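Local coordinates for anthranilate-CoA ligase (Stigmatella aurantiaca, PDB 4WV3), which belongs to the ANL superfamily of AMP-binding enzymes and is seen here with 5'-O-[(S)-[(2-aminobenzoyl)oxy](hydroxy)phosphoryl]adenosine bound, at residues W199-V203 against H324-R330; V366-S370 against Q389-L393; L297-Y303 against I334-S338; I15-N19 against F38-S42. One frame throughout, in Å; residues are numbered along the deposited sequence.

Contacts 1 and 4 are buried; contact 2 is partly buried and contact 3 lies at the surface. Contact 1 joins helix 191-204 to strand 325-328 and is the one of the four that touches 3UK. Contact 3 holds the loop after the same strand: Asn-329 ND2 lies 3.1 Å from Ser-338 O. Contact 2 belongs to a separate antiparallel sheet, yet its Leu-368 CD2 meets Phe-326 CG of contact 1 at 3.5 Å. Contact 4 stands apart. Contact 1 combines an indole N-H hydrogen bond with CH-pi packing. Backbone pairing and a salt bridge mark contact 2, apolar packing contacts 3 and 4. In contact 4 a water also joins Glu-17 to Ser-42.

Contact 1: residues W199-V203 against H324-R330; sequences WGVNV and HIFISNR. With 3UK (5'-O-[(S)-[(2-aminobenzoyl)oxy](hydroxy)phosphoryl]adenosine), chain C.
In this ANL-family enzyme, helix 191-204 packs against strand 325-328, where His-324 and Ile-325 line the ligand pocket. Residues 199-203 form a weakly bonded helical segment with a pi-type turn; Val-203 N bonds to Trp-199 O at 3.1 Å. The opposing chain turns a corner at a classic beta bulge, where Phe-326 and Ile-327 both face Ile-317. CA atoms approach at Trp-199 and Ile-325 (6.7 Å) and at Val-203 and Arg-330 (6.0 Å). Trp-199 is chi1 t, chi2 88°. One indole face receives Ile-325 (chi1 m, chi2 t), whose CB lies 3.8 Å from the five-membered ring centroid, a CH-pi contact. His-324 lies oblique to the indole, chi1 -141°. The His-324 ring lays a face on 3UK, His-324 CD2 to 3UK C29 3.7 Å, and its NE2 bonds to Phe-222 O. Val-203 (chi1 t) places CG1 3.8 Å from Arg-330 CG. Ser-328, chi1 t, donates from OG to Asn-329 O at 2.8 Å and accepts Trp-199 NE1 on OG at 3.2 Å.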
# COMPACT_ATOMS: atom_id res chain seq x y z
N TRP A 199 8.64 -5.58 -11.45
CA TRP A 199 7.30 -6.12 -11.20
C TRP A 199 6.26 -5.61 -12.20
O TRP A 199 5.50 -6.40 -12.76
CB TRP A 199 6.85 -5.84 -9.77
CG TRP A 199 5.51 -6.45 -9.47
CD1 TRP A 199 5.28 -7.71 -9.00
CD2 TRP A 199 4.23 -5.83 -9.62
NE1 TRP A 199 3.93 -7.91 -8.85
CE2 TRP A 199 3.26 -6.77 -9.23
CE3 TRP A 199 3.81 -4.57 -10.06
CZ2 TRP A 199 1.90 -6.49 -9.25
CZ3 TRP A 199 2.45 -4.30 -10.08
CH2 TRP A 199 1.51 -5.25 -9.68
N GLY A 200 6.22 -4.30 -12.39
CA GLY A 200 5.22 -3.68 -13.25
C GLY A 200 5.20 -4.24 -14.66
O GLY A 200 4.13 -4.50 -15.22
N VAL A 201 6.38 -4.45 -15.23
CA VAL A 201 6.49 -4.96 -16.59
C VAL A 201 6.73 -6.46 -16.62
O VAL A 201 5.98 -7.21 -17.25
CB VAL A 201 7.63 -4.25 -17.36
CG1 VAL A 201 7.80 -4.85 -18.74
CG2 VAL A 201 7.35 -2.76 -17.45
N ASN A 202 7.78 -6.91 -15.93
CA ASN A 202 8.19 -8.30 -15.97
C ASN A 202 7.20 -9.29 -15.36
O ASN A 202 7.18 -10.46 -15.73
CB ASN A 202 9.56 -8.48 -15.31
CG ASN A 202 10.65 -7.67 -16.00
OD1 ASN A 202 10.47 -7.22 -17.14
ND2 ASN A 202 11.78 -7.50 -15.33
N VAL A 203 6.38 -8.82 -14.43
CA VAL A 203 5.45 -9.71 -13.73
C VAL A 203 3.99 -9.41 -14.05
O VAL A 203 3.26 -10.29 -14.51
CB VAL A 203 5.66 -9.65 -12.20
CG1 VAL A 203 4.69 -10.59 -11.50
CG2 VAL A 203 7.10 -10.01 -11.85
N HIS A 324 7.82 -1.68 -3.53
CA HIS A 324 6.73 -2.51 -4.05
C HIS A 324 6.93 -4.02 -3.95
O HIS A 324 7.80 -4.50 -3.21
CB HIS A 324 6.45 -2.10 -5.50
CG HIS A 324 4.99 -2.08 -5.84
ND1 HIS A 324 4.35 -3.14 -6.45
CD2 HIS A 324 4.04 -1.13 -5.64
CE1 HIS A 324 3.08 -2.84 -6.62
NE2 HIS A 324 2.86 -1.63 -6.14
N ILE A 325 6.13 -4.76 -4.70
CA ILE A 325 6.02 -6.21 -4.58
C ILE A 325 7.31 -6.97 -4.90
O ILE A 325 7.98 -6.69 -5.90
CB ILE A 325 4.86 -6.74 -5.46
CG1 ILE A 325 3.54 -6.12 -5.02
CG2 ILE A 325 4.79 -8.26 -5.40
CD1 ILE A 325 2.33 -6.66 -5.76
N PHE A 326 7.64 -7.94 -4.05
CA PHE A 326 8.83 -8.77 -4.24
C PHE A 326 8.51 -10.25 -4.40
O PHE A 326 9.34 -11.04 -4.85
CB PHE A 326 9.85 -8.54 -3.11
CG PHE A 326 9.27 -8.65 -1.73
CD1 PHE A 326 9.34 -9.83 -1.02
CD2 PHE A 326 8.65 -7.55 -1.14
CE1 PHE A 326 8.80 -9.93 0.25
CE2 PHE A 326 8.12 -7.64 0.14
CZ PHE A 326 8.19 -8.83 0.83
N ILE A 327 7.29 -10.64 -4.01
CA ILE A 327 6.77 -11.98 -4.29
C ILE A 327 5.37 -11.84 -4.85
O ILE A 327 4.49 -11.29 -4.18
CB ILE A 327 6.68 -12.85 -3.02
CG1 ILE A 327 7.96 -12.75 -2.18
CG2 ILE A 327 6.39 -14.30 -3.39
CD1 ILE A 327 7.85 -13.44 -0.84
N SER A 328 5.14 -12.34 -6.06
CA SER A 328 3.85 -12.15 -6.71
C SER A 328 3.38 -13.35 -7.52
O SER A 328 4.17 -14.22 -7.89
CB SER A 328 3.88 -10.92 -7.60
OG SER A 328 2.64 -10.74 -8.27
N ASN A 329 2.08 -13.38 -7.80
CA ASN A 329 1.52 -14.30 -8.77
C ASN A 329 1.65 -13.70 -10.16
O ASN A 329 2.07 -12.55 -10.31
CB ASN A 329 0.05 -14.59 -8.46
CG ASN A 329 -0.14 -15.38 -7.18
OD1 ASN A 329 -0.13 -16.61 -7.19
ND2 ASN A 329 -0.30 -14.67 -6.06
N ARG A 330 1.30 -14.48 -11.18
CA ARG A 330 1.44 -14.04 -12.56
C ARG A 330 0.21 -14.41 -13.36
O ARG A 330 -0.47 -15.38 -13.02
CB ARG A 330 2.69 -14.67 -13.19
CG ARG A 330 3.99 -14.12 -12.64
CD ARG A 330 5.10 -15.16 -12.71
NE ARG A 330 6.33 -14.68 -12.08
CZ ARG A 330 6.55 -14.69 -10.77
NH1 ARG A 330 5.62 -15.15 -9.94
NH2 ARG A 330 7.70 -14.23 -10.29
C10 3UK C . 1.97 -7.13 4.53
C15 3UK C . 1.12 -8.65 2.74
C17 3UK C . 0.43 -10.90 2.65
C21 3UK C . 3.29 -7.77 4.86
C26 3UK C . 2.74 -2.91 0.14
C28 3UK C . 2.27 -4.02 -1.94
O01 3UK C . 1.53 -3.03 2.23
C02 3UK C . 2.60 -2.79 1.71
O03 3UK C . 3.58 -2.05 2.41
P04 3UK C . 3.44 -1.76 3.97
O05 3UK C . 4.65 -0.90 4.44
O06 3UK C . 3.43 -3.12 4.84
C07 3UK C . 4.05 -4.30 4.31
C08 3UK C . 3.51 -5.48 5.07
O09 3UK C . 2.14 -5.72 4.68
N11 3UK C . 1.59 -7.42 3.18
C12 3UK C . 1.62 -6.55 2.13
N13 3UK C . 1.17 -7.20 1.02
C14 3UK C . 0.86 -8.51 1.37
N16 3UK C . 0.90 -9.84 3.35
N18 3UK C . 0.16 -10.83 1.35
C19 3UK C . 0.35 -9.69 0.68
N20 3UK C . 0.06 -9.62 -0.71
O22 3UK C . 3.27 -8.23 6.20
C23 3UK C . 4.26 -6.70 4.71
O24 3UK C . 5.36 -6.90 5.63
O25 3UK C . 2.17 -0.97 4.23
C27 3UK C . 2.13 -3.93 -0.54
C29 3UK C . 3.05 -3.05 -2.66
C30 3UK C . 3.67 -2.03 -1.98
C31 3UK C . 3.52 -1.94 -0.57
N32 3UK C . 4.18 -0.85 0.16
O HOH W 1 6.62 -13.23 -15.02

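Contact 2: residues V366-S370 against Q389-L393; sequences VLLRS and QGEWL
Two neighbouring strands of an antiparallel sheet meet here, 364-369 and the start of 392-401. A type II' beta turn, Gln-389 to Trp-392, closes a tight hairpin between strands 388-389 and 392-401, with Gly-390 at phi 71°. Val-366 packs further along the partner strand, on Thr-395 and Tyr-399. Leu-367 (chi1 m, chi2 t) sets CB 3.7 Å from Trp-392 CE3, and its CA makes a CA-H...O contact with Leu-393 O at 3.4 Å. Leu-368 and Leu-393 form the hydrogen-bonded pair, CA atoms 4.6 Å apart: Leu-368 N to Leu-393 O is 2.7 Å, Leu-393 N to Leu-368 O 2.5 Å. Both side chains are chi1 t, chi2 p and lie on the same sheet face, Leu-368 CD2 to Leu-393 CD2 4.0 Å. Arg-369 is extended, all t through chi3. Arg-369 CB makes a CH-pi contact over the Trp-392 ring (chi1 m, chi2 100°), 3.9 Å from its six-membered centroid. Arg-369 NH2 reaches Glu-391 OE2 at 2.8 Å in a salt bridge with weak hydrogen-bond geometry.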
# COMPACT_ATOMS: atom_id res chain seq x y z
N VAL A 366 11.09 -13.99 6.75
CA VAL A 366 11.38 -13.57 5.39
C VAL A 366 12.55 -12.60 5.31
O VAL A 366 12.53 -11.52 5.91
CB VAL A 366 10.15 -12.92 4.72
CG1 VAL A 366 10.53 -12.32 3.38
CG2 VAL A 366 9.05 -13.93 4.57
N LEU A 367 13.58 -12.99 4.56
CA LEU A 367 14.69 -12.10 4.25
C LEU A 367 14.71 -11.79 2.76
O LEU A 367 14.78 -12.70 1.93
CB LEU A 367 16.02 -12.70 4.70
CG LEU A 367 16.30 -12.64 6.21
CD1 LEU A 367 17.62 -13.31 6.54
CD2 LEU A 367 16.30 -11.19 6.68
N LEU A 368 14.65 -10.51 2.43
CA LEU A 368 14.57 -10.08 1.04
C LEU A 368 15.88 -9.44 0.57
O LEU A 368 16.45 -8.59 1.24
CB LEU A 368 13.42 -9.09 0.85
CG LEU A 368 13.35 -8.34 -0.48
CD1 LEU A 368 13.15 -9.31 -1.64
CD2 LEU A 368 12.24 -7.30 -0.45
N ARG A 369 16.34 -9.87 -0.61
CA ARG A 369 17.52 -9.28 -1.23
C ARG A 369 17.08 -8.46 -2.43
O ARG A 369 16.56 -9.00 -3.41
CB ARG A 369 18.49 -10.38 -1.64
CG ARG A 369 19.82 -9.89 -2.18
CD ARG A 369 20.79 -11.05 -2.34
NE ARG A 369 22.11 -10.62 -2.78
CZ ARG A 369 23.17 -11.41 -2.82
NH1 ARG A 369 23.07 -12.68 -2.44
NH2 ARG A 369 24.34 -10.94 -3.23
N SER A 370 17.30 -7.15 -2.36
CA SER A 370 16.75 -6.23 -3.35
C SER A 370 17.65 -5.03 -3.62
O SER A 370 18.37 -4.57 -2.74
CB SER A 370 15.38 -5.74 -2.90
OG SER A 370 15.00 -4.57 -3.60
N GLN A 389 19.44 -5.73 7.24
CA GLN A 389 20.57 -6.57 7.60
C GLN A 389 21.49 -6.83 6.41
O GLN A 389 21.52 -7.93 5.86
CB GLN A 389 20.08 -7.90 8.18
CG GLN A 389 19.12 -7.74 9.34
CD GLN A 389 18.54 -9.06 9.80
OE1 GLN A 389 18.98 -10.13 9.37
NE2 GLN A 389 17.53 -9.00 10.66
N GLY A 390 22.24 -5.81 6.02
CA GLY A 390 23.16 -5.92 4.90
C GLY A 390 22.44 -6.02 3.58
O GLY A 390 21.67 -5.13 3.21
N GLU A 391 22.70 -7.10 2.85
CA GLU A 391 22.03 -7.33 1.57
C GLU A 391 20.64 -7.91 1.76
O GLU A 391 19.87 -8.04 0.80
CB GLU A 391 22.85 -8.28 0.69
CG GLU A 391 24.10 -7.66 0.09
CD GLU A 391 24.66 -8.49 -1.05
OE1 GLU A 391 25.64 -9.23 -0.81
OE2 GLU A 391 24.13 -8.41 -2.17
N TRP A 392 20.30 -8.26 3.00
CA TRP A 392 19.02 -8.88 3.29
C TRP A 392 18.09 -7.96 4.07
O TRP A 392 18.49 -7.30 5.03
CB TRP A 392 19.22 -10.20 4.05
CG TRP A 392 19.94 -11.22 3.23
CD1 TRP A 392 21.26 -11.55 3.31
CD2 TRP A 392 19.38 -12.05 2.21
NE1 TRP A 392 21.56 -12.54 2.40
CE2 TRP A 392 20.42 -12.86 1.71
CE3 TRP A 392 18.09 -12.20 1.67
CZ2 TRP A 392 20.21 -13.80 0.70
CZ3 TRP A 392 17.89 -13.12 0.67
CH2 TRP A 392 18.95 -13.92 0.19
N LEU A 393 16.83 -7.92 3.65
CA LEU A 393 15.82 -7.08 4.27
C LEU A 393 14.82 -7.91 5.06
O LEU A 393 14.15 -8.79 4.50
CB LEU A 393 15.09 -6.25 3.21
CG LEU A 393 13.92 -5.39 3.70
CD1 LEU A 393 14.42 -4.30 4.63
CD2 LEU A 393 13.17 -4.79 2.52

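Contact 3: residues L297-Y303 against I334-S338; sequences LPAALWY and IRPGS
Ile-334 opens the loop segment, extended, with its CB directed at the helix. With chi1 m and chi2 t, Ile-334 CG2 lies 3.7 Å from Trp-302 NE1 and 3.8 Å from Trp-302 CZ2. That indole nitrogen is bonded elsewhere, to Ile-313 O. Arg-335 points away and forms salt bridges with Asp-402 and Asp-404. It also begins a type II beta turn closed by Ser-338 N to Arg-335 O at 3.0 Å. The arrangement joins the N-terminal end of helix 299-309, with Pro-298 at the N-cap, to the loop between strands 325-328 and 341-342 of the mixed sheet. Pro-336 CG lies over the Trp-302 ring, 4.0 Å from the six-membered centroid, in a CH-pi contact. Pro-336 CG is also 3.6 Å from Tyr-303 OH, and Pro-336 CB is 4.0 Å from Ala-299 CB. Trp-302 is chi1 t, chi2 95°; Tyr-303 is chi1 m. Gly-337 comes closest to the helix start, its CA 4.2 Å from Ala-299 CA. At phi 103°, psi -16° a CB would jam against Pro-336 O, which calls for glycine. Gly-337 CA makes a CA-H...O contact with Leu-297 O at 3.4 Å. Ser-338, chi1 p, turns away; Ser-338 OG bonds to Arg-335 O at 2.6 Å.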
# COMPACT_ATOMS: atom_id res chain seq x y z
N LEU A 297 -4.54 -12.28 0.35
CA LEU A 297 -5.85 -12.47 -0.27
C LEU A 297 -6.33 -13.91 -0.11
O LEU A 297 -5.71 -14.83 -0.64
CB LEU A 297 -5.81 -12.10 -1.75
CG LEU A 297 -7.11 -12.31 -2.53
CD1 LEU A 297 -8.15 -11.27 -2.15
CD2 LEU A 297 -6.86 -12.31 -4.03
N PRO A 298 -7.42 -14.10 0.64
CA PRO A 298 -8.00 -15.43 0.87
C PRO A 298 -8.40 -16.09 -0.44
O PRO A 298 -8.84 -15.41 -1.37
CB PRO A 298 -9.24 -15.14 1.71
CG PRO A 298 -8.97 -13.82 2.35
CD PRO A 298 -8.19 -13.05 1.34
N ALA A 299 -8.25 -17.41 -0.52
CA ALA A 299 -8.61 -18.15 -1.72
C ALA A 299 -10.09 -18.02 -2.03
O ALA A 299 -10.49 -17.96 -3.20
CB ALA A 299 -8.22 -19.62 -1.58
N ALA A 300 -10.90 -17.95 -0.98
CA ALA A 300 -12.35 -17.82 -1.13
C ALA A 300 -12.72 -16.51 -1.82
O ALA A 300 -13.69 -16.46 -2.58
CB ALA A 300 -13.03 -17.91 0.23
N LEU A 301 -11.95 -15.46 -1.56
CA LEU A 301 -12.18 -14.17 -2.20
C LEU A 301 -11.71 -14.17 -3.65
O LEU A 301 -12.32 -13.52 -4.51
CB LEU A 301 -11.48 -13.05 -1.43
CG LEU A 301 -12.32 -12.39 -0.33
CD1 LEU A 301 -11.55 -11.24 0.31
CD2 LEU A 301 -13.64 -11.89 -0.89
N TRP A 302 -10.64 -14.91 -3.93
CA TRP A 302 -10.12 -15.00 -5.29
C TRP A 302 -11.13 -15.68 -6.20
O TRP A 302 -11.35 -15.25 -7.33
CB TRP A 302 -8.79 -15.76 -5.32
CG TRP A 302 -8.11 -15.70 -6.66
CD1 TRP A 302 -7.15 -14.82 -7.06
CD2 TRP A 302 -8.35 -16.56 -7.79
NE1 TRP A 302 -6.78 -15.07 -8.36
CE2 TRP A 302 -7.50 -16.13 -8.83
CE3 TRP A 302 -9.21 -17.64 -8.02
CZ2 TRP A 302 -7.48 -16.75 -10.07
CZ3 TRP A 302 -9.18 -18.26 -9.26
CH2 TRP A 302 -8.32 -17.81 -10.27
N TYR A 303 -11.76 -16.75 -5.70
CA TYR A 303 -12.76 -17.47 -6.47
C TYR A 303 -14.05 -16.68 -6.61
O TYR A 303 -14.67 -16.65 -7.67
CB TYR A 303 -13.04 -18.85 -5.86
CG TYR A 303 -11.91 -19.84 -6.04
CD1 TYR A 303 -11.52 -20.26 -7.31
CD2 TYR A 303 -11.24 -20.37 -4.94
CE1 TYR A 303 -10.50 -21.17 -7.48
CE2 TYR A 303 -10.21 -21.27 -5.10
CZ TYR A 303 -9.84 -21.67 -6.37
OH TYR A 303 -8.82 -22.58 -6.53
N ILE A 334 -1.10 -18.71 -11.24
CA ILE A 334 -1.79 -18.26 -10.04
C ILE A 334 -2.14 -19.41 -9.11
O ILE A 334 -2.76 -20.39 -9.54
CB ILE A 334 -3.10 -17.52 -10.38
CG1 ILE A 334 -2.81 -16.26 -11.20
CG2 ILE A 334 -3.86 -17.16 -9.11
CD1 ILE A 334 -4.05 -15.47 -11.55
N ARG A 335 -1.73 -19.31 -7.85
CA ARG A 335 -2.22 -20.22 -6.82
C ARG A 335 -3.00 -19.42 -5.78
O ARG A 335 -2.41 -18.71 -4.96
CB ARG A 335 -1.07 -20.99 -6.17
CG ARG A 335 -1.51 -21.85 -5.00
CD ARG A 335 -0.59 -23.05 -4.82
NE ARG A 335 -0.65 -23.95 -5.97
CZ ARG A 335 -0.04 -25.13 -6.02
NH1 ARG A 335 0.67 -25.57 -4.99
NH2 ARG A 335 -0.14 -25.88 -7.11
N PRO A 336 -4.34 -19.52 -5.82
CA PRO A 336 -5.25 -18.77 -4.95
C PRO A 336 -4.93 -18.93 -3.47
O PRO A 336 -4.89 -20.05 -2.96
CB PRO A 336 -6.62 -19.38 -5.27
CG PRO A 336 -6.48 -19.89 -6.67
CD PRO A 336 -5.06 -20.39 -6.77
N GLY A 337 -4.70 -17.82 -2.79
CA GLY A 337 -4.41 -17.83 -1.37
C GLY A 337 -2.94 -17.64 -1.06
O GLY A 337 -2.57 -17.35 0.08
N SER A 338 -2.09 -17.81 -2.07
CA SER A 338 -0.65 -17.70 -1.89
C SER A 338 -0.11 -16.38 -2.43
O SER A 338 -0.80 -15.66 -3.16
CB SER A 338 0.07 -18.86 -2.58
OG SER A 338 -0.03 -18.75 -3.98

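Contact 4: residues I15-N19 against F38-S42; sequences ILERN and FRQVS
The end of the short helix 14-17 packs against the first turn of helix 38-54. Both belong to the AMP-binding enzyme region; strands 27-30 and 35-37 of the large mixed sheet lie between them in sequence. The two backbones stay well apart: the nearest CA atoms, Asn-19 and Phe-38, are 7.3 Å from each other. Residues 38-42 are regular helix, with Ser-42 N bonded to Phe-38 O at 3.0 Å.

Apolar contacts centre on Leu-16, chi1 t and chi2 p. Leu-16 CD1 meets the edge of the Phe-38 ring, 3.9 Å from Phe-38 CD1. Leu-16 CD2 reaches Val-41 CG1 (chi1 t) at 4.0 Å and Ser-42 CA at 3.9 Å. Phe-38, chi1 m and chi2 -85°, presents a ring face to Asn-19 CB, while Asn-19 ND2 lies 3.8 Å from Phe-38 CE1. Trp-232 of helix 221-234 touches Leu-16, Phe-38 and Val-41, so a third helix completes this packing.

Polar contacts involve Asn-19, Glu-17 and Ser-42. Asn-19, chi1 m, folds back so that ND2 donates to Leu-16 O at 3.2 Å; ND2 also bonds to Trp-232 O. Glu-17, chi1 m and chi2 t, reaches Ser-42 through water 2, which is 2.8 Å from Glu-17 OE2 and 2.7 Å from Ser-42 OG. Lys-82 pairs with the same carboxylate.

The direct contact therefore rests on side-chain packing, while water bridges the polar groups of Glu-17 and Ser-42.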
# COMPACT_ATOMS: atom_id res chain seq x y z
N ILE A 15 10.41 9.08 -15.22
CA ILE A 15 9.24 8.22 -15.23
C ILE A 15 8.12 8.88 -16.03
O ILE A 15 7.42 8.22 -16.81
CB ILE A 15 8.76 7.91 -13.80
CG1 ILE A 15 9.78 7.02 -13.08
CG2 ILE A 15 7.40 7.22 -13.81
CD1 ILE A 15 9.94 5.65 -13.68
N LEU A 16 7.97 10.18 -15.84
CA LEU A 16 7.02 10.98 -16.61
C LEU A 16 7.62 11.42 -17.94
O LEU A 16 6.97 11.35 -18.98
CB LEU A 16 6.60 12.21 -15.80
CG LEU A 16 6.01 13.39 -16.58
CD1 LEU A 16 4.67 13.03 -17.20
CD2 LEU A 16 5.89 14.61 -15.68
N GLU A 17 8.87 11.86 -17.91
CA GLU A 17 9.49 12.51 -19.06
C GLU A 17 10.05 11.56 -20.13
O GLU A 17 10.55 12.01 -21.16
CB GLU A 17 10.58 13.50 -18.61
CG GLU A 17 10.03 14.68 -17.82
CD GLU A 17 11.08 15.73 -17.53
OE1 GLU A 17 12.24 15.54 -17.95
OE2 GLU A 17 10.75 16.74 -16.88
N ARG A 18 9.95 10.25 -19.89
CA ARG A 18 10.34 9.28 -20.91
C ARG A 18 9.22 9.12 -21.93
O ARG A 18 9.38 8.42 -22.93
CB ARG A 18 10.69 7.93 -20.28
CG ARG A 18 9.51 7.21 -19.65
CD ARG A 18 9.96 6.09 -18.72
NE ARG A 18 10.48 4.92 -19.43
CZ ARG A 18 11.77 4.66 -19.60
NH1 ARG A 18 12.69 5.48 -19.11
NH2 ARG A 18 12.15 3.58 -20.26
N ASN A 19 8.09 9.76 -21.65
CA ASN A 19 6.94 9.73 -22.55
C ASN A 19 6.89 10.95 -23.46
O ASN A 19 6.20 10.95 -24.48
CB ASN A 19 5.64 9.64 -21.75
CG ASN A 19 5.55 8.38 -20.93
OD1 ASN A 19 5.29 7.30 -21.46
ND2 ASN A 19 5.77 8.50 -19.62
N PHE A 38 0.09 14.07 -20.84
CA PHE A 38 1.46 13.99 -20.34
C PHE A 38 2.17 15.34 -20.44
O PHE A 38 2.99 15.67 -19.58
CB PHE A 38 2.25 12.92 -21.10
CG PHE A 38 1.90 11.51 -20.70
CD1 PHE A 38 2.50 10.92 -19.60
CD2 PHE A 38 0.97 10.78 -21.42
CE1 PHE A 38 2.19 9.63 -19.23
CE2 PHE A 38 0.65 9.48 -21.06
CZ PHE A 38 1.26 8.91 -19.96
N ARG A 39 1.86 16.10 -21.48
CA ARG A 39 2.45 17.42 -21.66
C ARG A 39 1.96 18.39 -20.59
O ARG A 39 2.74 19.16 -20.02
CB ARG A 39 2.13 17.97 -23.05
CG ARG A 39 2.65 19.38 -23.30
CD ARG A 39 4.16 19.45 -23.09
NE ARG A 39 4.89 18.63 -24.06
CZ ARG A 39 6.18 18.34 -23.96
NH1 ARG A 39 6.89 18.79 -22.93
NH2 ARG A 39 6.76 17.59 -24.88
N GLN A 40 0.66 18.34 -20.31
CA GLN A 40 0.05 19.21 -19.31
C GLN A 40 0.56 18.90 -17.91
O GLN A 40 0.79 19.81 -17.11
CB GLN A 40 -1.47 19.09 -19.35
CG GLN A 40 -2.09 19.66 -20.62
CD GLN A 40 -3.56 19.34 -20.75
OE1 GLN A 40 -4.05 18.34 -20.23
NE2 GLN A 40 -4.29 20.20 -21.46
N VAL A 41 0.74 17.62 -17.61
CA VAL A 41 1.30 17.20 -16.33
C VAL A 41 2.74 17.69 -16.20
O VAL A 41 3.14 18.20 -15.15
CB VAL A 41 1.27 15.67 -16.17
CG1 VAL A 41 2.02 15.24 -14.92
CG2 VAL A 41 -0.17 15.17 -16.12
N SER A 42 3.50 17.55 -17.28
CA SER A 42 4.90 17.98 -17.28
C SER A 42 5.01 19.49 -17.12
O SER A 42 5.88 19.98 -16.40
CB SER A 42 5.60 17.53 -18.56
OG SER A 42 6.94 17.98 -18.59
O HOH W 2 8.19 17.66 -16.20